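Long-range contacts in cellulosomal scaffoldin adaptor protein B (Acetivibrio cellulolyticus, PDB 3BWZ), which is an adaptor scaffoldin of the cellulosome, represented here by a type II cohesin module, of a family that binds dockerin modules to assemble the complex: residues Asn33-Leu39 and Gly142-Trp148; Thr4-Val10 and Ala24-Asn30; Gly67-Ser72 and Glu108-Ala114. All coordinates share one frame; numbering follows the deposited sequence.

Contact 1 of 3, residues Asn33-Leu39 and Gly142-Trp148; sequences NFSGCQL and GTVLFDW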
loop_
_atom_site.group_PDB
_atom_site.type_symbol
_atom_site.label_atom_id
_atom_site.label_comp_id
_atom_site.label_asym_id
_atom_site.label_seq_id
_atom_site.Cartn_x
_atom_site.Cartn_y
_atom_site.Cartn_z
ATOM N N ASN A 33 -4.844 -14.121 10.748
ATOM C CA ASN A 33 -4.751 -13.313 11.961
ATOM C C ASN A 33 -4.014 -11.993 11.765
ATOM O O ASN A 33 -3.415 -11.469 12.683
ATOM C CB ASN A 33 -4.145 -14.133 13.120
ATOM C CG ASN A 33 -4.970 -15.348 13.480
ATOM O OD1 ASN A 33 -4.442 -16.340 14.050
ATOM N ND2 ASN A 33 -6.235 -15.290 13.200
ATOM N N PHE A 34 -4.147 -11.426 10.572
ATOM C CA PHE A 34 -3.530 -10.162 10.232
ATOM C C PHE A 34 -3.927 -9.042 11.188
ATOM O O PHE A 34 -5.102 -8.863 11.459
ATOM C CB PHE A 34 -3.969 -9.782 8.818
ATOM C CG PHE A 34 -3.441 -8.443 8.348
ATOM C CD1 PHE A 34 -4.255 -7.325 8.300
ATOM C CD2 PHE A 34 -2.135 -8.309 7.944
ATOM C CE1 PHE A 34 -3.766 -6.132 7.836
ATOM C CE2 PHE A 34 -1.660 -7.134 7.476
ATOM C CZ PHE A 34 -2.475 -6.030 7.436
ATOM N N SER A 35 -2.956 -8.230 11.618
ATOM C CA SER A 35 -3.219 -7.086 12.468
ATOM C C SER A 35 -2.567 -5.773 12.041
ATOM O O SER A 35 -2.786 -4.773 12.698
ATOM C CB SER A 35 -2.765 -7.355 13.885
ATOM O OG SER A 35 -1.346 -7.222 13.992
ATOM N N GLY A 36 -1.789 -5.769 10.967
ATOM C CA GLY A 36 -1.084 -4.567 10.594
ATOM C C GLY A 36 0.075 -4.842 9.679
ATOM O O GLY A 36 0.416 -5.983 9.413
ATOM N N CYS A 37 0.693 -3.770 9.207
ATOM C CA CYS A 37 1.769 -3.901 8.246
ATOM C C CYS A 37 2.670 -2.683 8.233
ATOM O O CYS A 37 2.265 -1.603 8.658
ATOM C CB CYS A 37 1.233 -4.166 6.839
ATOM S SG CYS A 37 0.142 -2.888 6.180
ATOM N N GLN A 38 3.876 -2.866 7.733
ATOM C CA GLN A 38 4.737 -1.794 7.294
ATOM C C GLN A 38 5.072 -2.078 5.831
ATOM O O GLN A 38 5.455 -3.206 5.492
ATOM C CB GLN A 38 6.029 -1.684 8.111
ATOM C CG GLN A 38 6.911 -0.580 7.594
ATOM C CD GLN A 38 8.216 -0.373 8.334
ATOM O OE1 GLN A 38 8.634 -1.202 9.165
ATOM N NE2 GLN A 38 8.899 0.699 7.993
ATOM N N LEU A 39 4.920 -1.061 4.979
ATOM C CA LEU A 39 5.106 -1.190 3.544
ATOM C C LEU A 39 6.018 -0.105 3.028
ATOM O O LEU A 39 6.002 1.017 3.516
ATOM C CB LEU A 39 3.756 -1.134 2.820
ATOM C CG LEU A 39 2.719 -2.155 3.304
ATOM C CD1 LEU A 39 1.394 -1.900 2.621
ATOM C CD2 LEU A 39 3.148 -3.601 3.067
ATOM N N GLY A 142 9.638 -5.539 0.306
ATOM C CA GLY A 142 9.068 -4.279 0.751
ATOM C C GLY A 142 7.877 -4.373 1.660
ATOM O O GLY A 142 7.266 -3.349 1.945
ATOM N N THR A 143 7.577 -5.574 2.156
ATOM C CA THR A 143 6.401 -5.797 2.990
ATOM C C THR A 143 6.762 -6.441 4.324
ATOM O O THR A 143 7.542 -7.379 4.373
ATOM C CB THR A 143 5.322 -6.647 2.257
ATOM O OG1 THR A 143 5.701 -8.024 2.197
ATOM C CG2 THR A 143 5.034 -6.116 0.854
ATOM N N VAL A 144 6.118 -5.953 5.385
ATOM C CA VAL A 144 6.167 -6.595 6.682
ATOM C C VAL A 144 4.715 -6.711 7.128
ATOM O O VAL A 144 4.031 -5.681 7.245
ATOM C CB VAL A 144 6.982 -5.817 7.723
ATOM C CG1 VAL A 144 6.980 -6.566 9.036
ATOM C CG2 VAL A 144 8.379 -5.623 7.252
ATOM N N LEU A 145 4.245 -7.938 7.349
ATOM C CA LEU A 145 2.894 -8.171 7.838
ATOM C C LEU A 145 2.963 -8.701 9.253
ATOM O O LEU A 145 3.858 -9.490 9.563
ATOM C CB LEU A 145 2.171 -9.169 6.927
ATOM C CG LEU A 145 2.212 -8.900 5.421
ATOM C CD1 LEU A 145 1.393 -9.971 4.688
ATOM C CD2 LEU A 145 1.780 -7.483 5.062
ATOM N N PHE A 146 2.040 -8.265 10.094
ATOM C CA PHE A 146 1.977 -8.675 11.494
ATOM C C PHE A 146 0.727 -9.486 11.764
ATOM O O PHE A 146 -0.315 -9.221 11.172
ATOM C CB PHE A 146 1.967 -7.457 12.424
ATOM C CG PHE A 146 3.166 -6.606 12.283
ATOM C CD1 PHE A 146 3.110 -5.397 11.624
ATOM C CD2 PHE A 146 4.372 -6.999 12.825
ATOM C CE1 PHE A 146 4.243 -4.613 11.491
ATOM C CE2 PHE A 146 5.509 -6.203 12.703
ATOM C CZ PHE A 146 5.434 -5.033 12.029
ATOM N N ASP A 147 0.823 -10.431 12.693
ATOM C CA ASP A 147 -0.322 -11.147 13.202
ATOM C C ASP A 147 -0.826 -10.505 14.499
ATOM O O ASP A 147 -0.268 -9.523 15.009
ATOM C CB ASP A 147 -0.021 -12.653 13.352
ATOM C CG ASP A 147 0.944 -12.985 14.473
ATOM O OD1 ASP A 147 1.055 -12.219 15.441
ATOM O OD2 ASP A 147 1.605 -14.057 14.365
ATOM N N TRP A 148 -1.897 -11.057 15.031
ATOM C CA TRP A 148 -2.560 -10.448 16.167
ATOM C C TRP A 148 -1.932 -10.762 17.510
ATOM O O TRP A 148 -2.459 -10.349 18.533
ATOM C CB TRP A 148 -4.068 -10.701 16.140
ATOM C CG TRP A 148 -4.539 -12.102 16.283
ATOM C CD1 TRP A 148 -3.837 -13.205 16.663
ATOM C CD2 TRP A 148 -5.900 -12.524 16.131
ATOM N NE1 TRP A 148 -4.679 -14.282 16.743
ATOM C CE2 TRP A 148 -5.953 -13.885 16.442
ATOM C CE3 TRP A 148 -7.084 -11.859 15.806
ATOM C CZ2 TRP A 148 -7.139 -14.604 16.400
ATOM C CZ3 TRP A 148 -8.260 -12.573 15.780
ATOM C CH2 TRP A 148 -8.278 -13.933 16.085
HETATM O O HOH W 1 8.315 -2.499 4.581
#
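Residues Phe34-Leu39 run antiparallel to Thr143-Asp147, with local strand axes 151° apart and 4.5 Å at closest approach. Gln38 and Val144 form a regular hydrogen-bonded pair: Val144 N reaches Gln38 O at 2.8 Å, and Gln38 N bonds back to Val144 O. Toward the other end the pairing becomes uneven, since Phe146 O accepts from Ser35 N while Phe146 N donates to Gly36 O, so two successive residues share one partner. A water links the carbonyls of Gly142 and Gln38, its bond to Gln38 O being weak. The pairing joins strand 34-42 to 143-147 in one sheet of the jelly-roll beta-sandwich familiar from cohesins, and the face bearing Cys37, Leu39, Thr143 and Leu145 looks toward Ile7 and Ile26 in the interior. On that face Cys37 CB touches Leu145 CD2 at 3.8 Å, and Leu39 CD2 lies 3.8 Å from Thr143 CB. On the other, Phe146 brings a ring edge to the backbone of Cys37, its CD1 3.8 Å from Cys37 N. Ser35 OG, lodged between its own backbone N and carbonyl carbon (chi1 78°), donates to Asp147 O at 2.7 Å, approaching from above the carbonyl plane. Beyond the strands, the amide of Asn33 stacks on the indole of Trp148 with planes 12° apart. Asn33 CB stands 3.6 Å above the centroid of the five-membered ring of Trp148, a CH-pi contact, and Asn33 ND2 lies over the same indole, 3.4 Å from Trp148 CZ2. Tyr101 of helix 98-104 meets Trp148 edge-to-face.

Contact 2 of 3, residues Thr4-Val10 and Ala24-Asn30; sequences TSSIEIV and ASINIKN
Ser6, Glu8 and Val10 face Lys29, Asn27 and Ser25 as three hydrogen-bonded antiparallel pairs, each closed by two backbone bonds, and the local axes lie 163° apart. Asn27 N to Glu8 O is nearly straight, at 2.9 Å and 173°. Between these pairs, Ile7 meets Ile28 and Ile9 meets Ile26 as non-hydrogen-bonded pairs whose side chains share the opposite, inward face. Ile7 and Ile26 lie side by side, with Ile7 CD1 3.8 Å from Ile26 CG2; Ile7 CG1 reaches Ile28 CG2 at 3.9 Å, Ile26 and Ile28 each being modelled in two conformers. On the polar face, Val10 CG2 packs 3.6 Å from Asn27 ND2, the side chains crossing at about a right angle. Asn27 OD1 is held by Thr112 OG1 of the adjoining strand. Beyond the Ser6-Lys29 pair, Ser5 OG donates to Asn30 O at 2.7 Å and Asn30 ND2 to Thr4 O at 2.9 Å, the latter in the plane of the Asn30 amide. Lys29, in the conformer described, bends at chi3 (96°) so that NZ bonds to Thr4 O from the opposite face of that carbonyl's plane. A water bound to Ser6 OG donates to Asn27 O. Strand 158-165 runs parallel along the outer edge of 6-11, while 111-120 flanks 21-29. The contact is thus a beta hairpin built into the sheet, as in the jelly-roll sandwich of cohesins.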
loop_
_atom_site.group_PDB
_atom_site.type_symbol
_atom_site.label_atom_id
_atom_site.label_comp_id
_atom_site.label_asym_id
_atom_site.label_seq_id
_atom_site.Cartn_x
_atom_site.Cartn_y
_atom_site.Cartn_z
ATOM N N THR A 4 -4.601 -19.457 -1.333
ATOM C CA THR A 4 -3.387 -18.683 -1.602
ATOM C C THR A 4 -3.437 -17.390 -0.786
ATOM O O THR A 4 -4.471 -16.724 -0.654
ATOM C CB THR A 4 -3.094 -18.406 -3.104
ATOM O OG1 THR A 4 -3.277 -17.025 -3.424
ATOM C CG2 THR A 4 -3.939 -19.294 -4.020
ATOM N N SER A 5 -2.298 -17.096 -0.204
ATOM C CA SER A 5 -2.141 -15.936 0.638
ATOM C C SER A 5 -1.278 -14.921 -0.092
ATOM O O SER A 5 -0.263 -15.293 -0.667
ATOM C CB SER A 5 -1.485 -16.327 1.954
ATOM O OG SER A 5 -2.316 -17.195 2.718
ATOM N N SER A 6 -1.677 -13.658 -0.091
ATOM C CA SER A 6 -0.974 -12.673 -0.893
ATOM C C SER A 6 -1.221 -11.251 -0.417
ATOM O O SER A 6 -2.201 -10.960 0.279
ATOM C CB SER A 6 -1.382 -12.765 -2.364
ATOM O OG SER A 6 -2.772 -12.484 -2.508
ATOM N N ILE A 7 -0.332 -10.367 -0.867
ATOM C CA ILE A 7 -0.553 -8.922 -0.854
ATOM C C ILE A 7 -0.272 -8.452 -2.271
ATOM O O ILE A 7 0.660 -8.945 -2.919
ATOM C CB ILE A 7 0.320 -8.213 0.197
ATOM C CG1 ILE A 7 0.001 -6.712 0.245
ATOM C CG2 ILE A 7 1.802 -8.484 -0.005
ATOM C CD1 ILE A 7 0.608 -5.997 1.465
ATOM N N GLU A 8 -1.085 -7.521 -2.763
ATOM C CA GLU A 8 -1.026 -7.060 -4.138
ATOM C C GLU A 8 -1.293 -5.582 -4.212
ATOM O O GLU A 8 -2.151 -5.059 -3.504
ATOM C CB GLU A 8 -2.074 -7.796 -4.994
ATOM C CG GLU A 8 -2.005 -7.464 -6.496
ATOM C CD GLU A 8 -2.907 -8.299 -7.382
ATOM O OE1 GLU A 8 -3.650 -9.134 -6.873
ATOM O OE2 GLU A 8 -2.860 -8.088 -8.617
ATOM N N ILE A 9 -0.632 -4.912 -5.144
ATOM C CA ILE A 9 -0.973 -3.548 -5.522
ATOM C C ILE A 9 -1.886 -3.618 -6.742
ATOM O O ILE A 9 -1.481 -4.084 -7.782
ATOM C CB ILE A 9 0.257 -2.694 -5.836
ATOM C CG1 ILE A 9 1.279 -2.758 -4.708
ATOM C CG2 ILE A 9 -0.145 -1.274 -6.187
ATOM C CD1 ILE A 9 2.615 -2.042 -5.023
ATOM N N VAL A 10 -3.124 -3.178 -6.569
ATOM C CA VAL A 10 -4.186 -3.287 -7.547
ATOM C C VAL A 10 -4.584 -1.896 -8.014
ATOM O O VAL A 10 -4.947 -1.078 -7.197
ATOM C CB VAL A 10 -5.431 -4.057 -6.934
ATOM C CG1 VAL A 10 -6.573 -4.163 -7.933
ATOM C CG2 VAL A 10 -4.994 -5.448 -6.454
ATOM N N ALA A 24 -4.426 3.186 -6.404
ATOM C CA ALA A 24 -3.723 1.954 -6.081
ATOM C C ALA A 24 -4.248 1.442 -4.736
ATOM O O ALA A 24 -4.023 2.034 -3.683
ATOM C CB ALA A 24 -2.218 2.207 -6.014
ATOM N N SER A 25 -4.937 0.314 -4.785
ATOM C CA SER A 25 -5.434 -0.352 -3.597
ATOM C C SER A 25 -4.471 -1.446 -3.194
ATOM O O SER A 25 -4.060 -2.269 -4.008
ATOM C CB SER A 25 -6.808 -0.966 -3.879
ATOM O OG SER A 25 -7.751 0.044 -4.150
ATOM N N ILE A 26 -4.075 -1.444 -1.927
ATOM C CA ILE A 26 -3.169 -2.435 -1.380
ATOM C C ILE A 26 -4.023 -3.512 -0.730
ATOM O O ILE A 26 -4.618 -3.299 0.322
ATOM C CB ILE A 26 -2.181 -1.851 -0.375
ATOM C CG1 ILE A 26 -1.342 -0.712 -0.980
ATOM C CG2 ILE A 26 -1.281 -2.972 0.131
ATOM C CD1 ILE A 26 -0.707 0.142 0.009
ATOM N N ASN A 27 -4.123 -4.658 -1.398
ATOM C CA ASN A 27 -5.079 -5.696 -1.063
ATOM C C ASN A 27 -4.380 -6.930 -0.542
ATOM O O ASN A 27 -3.464 -7.450 -1.191
ATOM C CB ASN A 27 -5.940 -6.087 -2.273
ATOM C CG ASN A 27 -6.841 -4.972 -2.719
ATOM O OD1 ASN A 27 -6.967 -3.952 -2.060
ATOM N ND2 ASN A 27 -7.464 -5.149 -3.875
ATOM N N ILE A 28 -4.845 -7.419 0.600
ATOM C CA ILE A 28 -4.393 -8.688 1.138
ATOM C C ILE A 28 -5.470 -9.749 0.974
ATOM O O ILE A 28 -6.650 -9.420 0.967
ATOM C CB ILE A 28 -3.917 -8.594 2.618
ATOM C CG1 ILE A 28 -5.067 -8.279 3.586
ATOM C CG2 ILE A 28 -2.789 -7.589 2.762
ATOM C CD1 ILE A 28 -4.681 -8.409 5.066
ATOM N N LYS A 29 -5.034 -10.987 0.855
ATOM C CA LYS A 29 -5.903 -12.136 0.791
ATOM C C LYS A 29 -5.371 -13.238 1.696
ATOM O O LYS A 29 -4.219 -13.653 1.572
ATOM C CB LYS A 29 -5.965 -12.677 -0.633
ATOM C CG LYS A 29 -6.930 -13.783 -0.858
ATOM C CD LYS A 29 -7.042 -14.133 -2.326
ATOM C CE LYS A 29 -6.155 -15.295 -2.767
ATOM N NZ LYS A 29 -4.697 -14.985 -2.668
ATOM N N ASN A 30 -6.243 -13.738 2.567
ATOM C CA ASN A 30 -5.955 -14.916 3.374
ATOM C C ASN A 30 -4.689 -14.793 4.181
ATOM O O ASN A 30 -3.910 -15.731 4.259
ATOM C CB ASN A 30 -5.928 -16.176 2.503
ATOM C CG ASN A 30 -7.224 -16.398 1.786
ATOM O OD1 ASN A 30 -8.299 -16.198 2.354
ATOM N ND2 ASN A 30 -7.141 -16.764 0.519
HETATM O O HOH W 2 -3.811 -9.964 -2.513
HETATM O O HOH W 3 -3.939 -13.690 -4.644
HETATM O O HOH W 4 -7.953 0.624 -6.766
#

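Contact 3 of 3, residues Gly67-Ser72 and Glu108-Ala114; sequences GTILNS and EQTGTVA
Glu108 points at the loop 67-72 and, in the conformer modelled here out of two, its OE1 accepts from Leu70 N at 2.8 Å with an N-H...O angle of 153°. The donor comes from above the carboxylate plane. With CG anti to the carbonyl carbon (chi1 -61°) and the chain extended beyond it, the Glu108 side chain slides past that of Ile69 in the opposite direction, leaving OE1 3.4 Å from Ile69 CB. OE2 of Glu108 is bound by Tyr95 OH and by a water that also accepts from Asn71 N, while the buried Glu108 O has no partner in the model. Thr110 directs its CB away from the loop, but its carbonyl O is 3.8 Å from Ile69 CG2. Gly111 opens strand 111-120, one of the strands of the cohesin beta-sandwich, and its CA passes 3.8 Å from Thr68 OG1. The loop lies alongside the start of this strand, following the short pairing of strand 65-66 with 111-120. Thr112 is gripped at both ends of its backbone. Thr112 N donates to Thr68 OG1 at 2.9 Å and 171°, almost straight; Thr112 O accepts from two successive amides, Thr68 N at 2.8 Å along a lone pair and Ile69 N at 3.2 Å, tilted from the carbonyl plane. Val113 turns to the apolar side: its CG1 meets Ile69 CD1 at 3.7 Å, and the Leu70 side chain lies beside that of Val113, pointing the same way, with Phe34 packing on all three. Ala114 comes alongside Gly67 through its backbone, its CB directed away.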
loop_
_atom_site.group_PDB
_atom_site.type_symbol
_atom_site.label_atom_id
_atom_site.label_comp_id
_atom_site.label_asym_id
_atom_site.label_seq_id
_atom_site.Cartn_x
_atom_site.Cartn_y
_atom_site.Cartn_z
ATOM N N GLY A 67 -8.573 2.065 3.843
ATOM C CA GLY A 67 -9.092 0.979 3.055
ATOM C C GLY A 67 -10.340 0.396 3.678
ATOM O O GLY A 67 -11.124 1.110 4.298
ATOM N N THR A 68 -10.541 -0.904 3.474
ATOM C CA THR A 68 -11.713 -1.614 3.967
ATOM C C THR A 68 -11.439 -2.448 5.214
ATOM O O THR A 68 -12.383 -2.968 5.811
ATOM C CB THR A 68 -12.305 -2.521 2.879
ATOM O OG1 THR A 68 -11.319 -3.455 2.524
ATOM C CG2 THR A 68 -12.732 -1.739 1.646
ATOM N N ILE A 69 -10.180 -2.555 5.612
ATOM C CA ILE A 69 -9.794 -3.189 6.857
ATOM C C ILE A 69 -8.812 -2.262 7.579
ATOM O O ILE A 69 -8.467 -1.223 7.055
ATOM C CB ILE A 69 -9.196 -4.610 6.663
ATOM C CG1 ILE A 69 -7.939 -4.604 5.796
ATOM C CG2 ILE A 69 -10.257 -5.582 6.138
ATOM C CD1 ILE A 69 -7.251 -5.963 5.706
ATOM N N LEU A 70 -8.451 -2.599 8.817
ATOM C CA LEU A 70 -7.616 -1.743 9.687
ATOM C C LEU A 70 -8.326 -0.438 10.013
ATOM O O LEU A 70 -7.707 0.599 10.224
ATOM C CB LEU A 70 -6.203 -1.489 9.160
ATOM C CG LEU A 70 -5.335 -2.726 8.987
ATOM C CD1 LEU A 70 -3.982 -2.333 8.403
ATOM C CD2 LEU A 70 -5.166 -3.482 10.308
ATOM N N ASN A 71 -9.638 -0.533 10.130
ATOM C CA ASN A 71 -10.534 0.582 10.334
ATOM C C ASN A 71 -11.261 0.571 11.682
ATOM O O ASN A 71 -12.065 1.467 11.967
ATOM C CB ASN A 71 -11.538 0.573 9.142
ATOM C CG ASN A 71 -11.063 1.331 7.977
ATOM O OD1 ASN A 71 -10.238 2.248 8.013
ATOM N ND2 ASN A 71 -11.553 0.861 6.850
ATOM N N SER A 72 -10.966 -0.413 12.522
ATOM C CA SER A 72 -11.643 -0.547 13.817
ATOM C C SER A 72 -10.868 0.181 14.914
ATOM O O SER A 72 -9.672 0.424 14.797
ATOM C CB SER A 72 -11.772 -2.012 14.205
ATOM O OG SER A 72 -12.509 -2.712 13.211
ATOM N N GLU A 108 -9.228 -9.814 10.376
ATOM C CA GLU A 108 -9.305 -9.154 9.073
ATOM C C GLU A 108 -8.257 -9.695 8.122
ATOM O O GLU A 108 -7.218 -9.076 7.915
ATOM C CB GLU A 108 -9.018 -7.689 9.275
ATOM C CG GLU A 108 -9.981 -7.015 10.158
ATOM C CD GLU A 108 -9.568 -5.611 10.449
ATOM O OE1 GLU A 108 -8.495 -5.156 9.985
ATOM O OE2 GLU A 108 -10.331 -4.946 11.154
ATOM N N GLN A 109 -8.527 -10.857 7.523
ATOM C CA GLN A 109 -7.544 -11.609 6.741
ATOM C C GLN A 109 -7.519 -11.232 5.277
ATOM O O GLN A 109 -6.530 -11.529 4.589
ATOM C CB GLN A 109 -7.795 -13.112 6.900
ATOM C CG GLN A 109 -7.796 -13.513 8.372
ATOM C CD GLN A 109 -7.738 -14.995 8.607
ATOM O OE1 GLN A 109 -8.053 -15.825 7.719
ATOM N NE2 GLN A 109 -7.319 -15.357 9.766
ATOM N N THR A 110 -8.595 -10.607 4.806
ATOM C CA THR A 110 -8.758 -10.271 3.396
ATOM C C THR A 110 -9.377 -8.895 3.312
ATOM O O THR A 110 -10.431 -8.648 3.892
ATOM C CB THR A 110 -9.652 -11.295 2.684
ATOM O OG1 THR A 110 -8.977 -12.555 2.703
ATOM C CG2 THR A 110 -9.934 -10.896 1.243
ATOM N N GLY A 111 -8.733 -7.989 2.579
ATOM C CA GLY A 111 -9.287 -6.659 2.367
ATOM C C GLY A 111 -8.245 -5.685 1.900
ATOM O O GLY A 111 -7.116 -6.060 1.607
ATOM N N THR A 112 -8.649 -4.425 1.801
ATOM C CA THR A 112 -7.762 -3.366 1.337
ATOM C C THR A 112 -7.198 -2.663 2.556
ATOM O O THR A 112 -7.956 -2.080 3.337
ATOM C CB THR A 112 -8.535 -2.373 0.429
ATOM O OG1 THR A 112 -9.083 -3.095 -0.684
ATOM C CG2 THR A 112 -7.663 -1.223 -0.040
ATOM N N VAL A 113 -5.892 -2.734 2.737
ATOM C CA VAL A 113 -5.285 -2.156 3.910
ATOM C C VAL A 113 -5.141 -0.647 3.813
ATOM O O VAL A 113 -5.116 0.013 4.842
ATOM C CB VAL A 113 -3.939 -2.825 4.258
ATOM C CG1 VAL A 113 -4.116 -4.289 4.556
ATOM C CG2 VAL A 113 -2.902 -2.637 3.238
ATOM N N ALA A 114 -4.987 -0.128 2.602
ATOM C CA ALA A 114 -4.708 1.277 2.378
ATOM C C ALA A 114 -4.878 1.538 0.902
ATOM O O ALA A 114 -4.801 0.614 0.081
ATOM C CB ALA A 114 -3.257 1.602 2.821
HETATM O O HOH W 5 -11.832 -2.369 10.431
#

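Overall arrangement
The three contacts form a compact cluster. The centres of contact 1 and contact 2 are about 12 Å apart, those of contact 1 and contact 3 about 11 Å, and those of contact 2 and contact 3 about 10 Å. Contacts 2 and 3 are joined through neighbouring strands 21-29 and 111-120, where Val113 N and Ile26 O lie 2.8 Å apart, a probable hydrogen bond. Contact 1 faces them across the hydrophobic interior: Leu39 CD2 is 3.8 Å from Ile7 CD1 of contact 2, and Phe34 CZ is 3.7 Å from Val113 CG1 of contact 3. Along the chain, contact 2 closes before contact 1 opens, while contact 3 is nested within the loop that contact 1 closes.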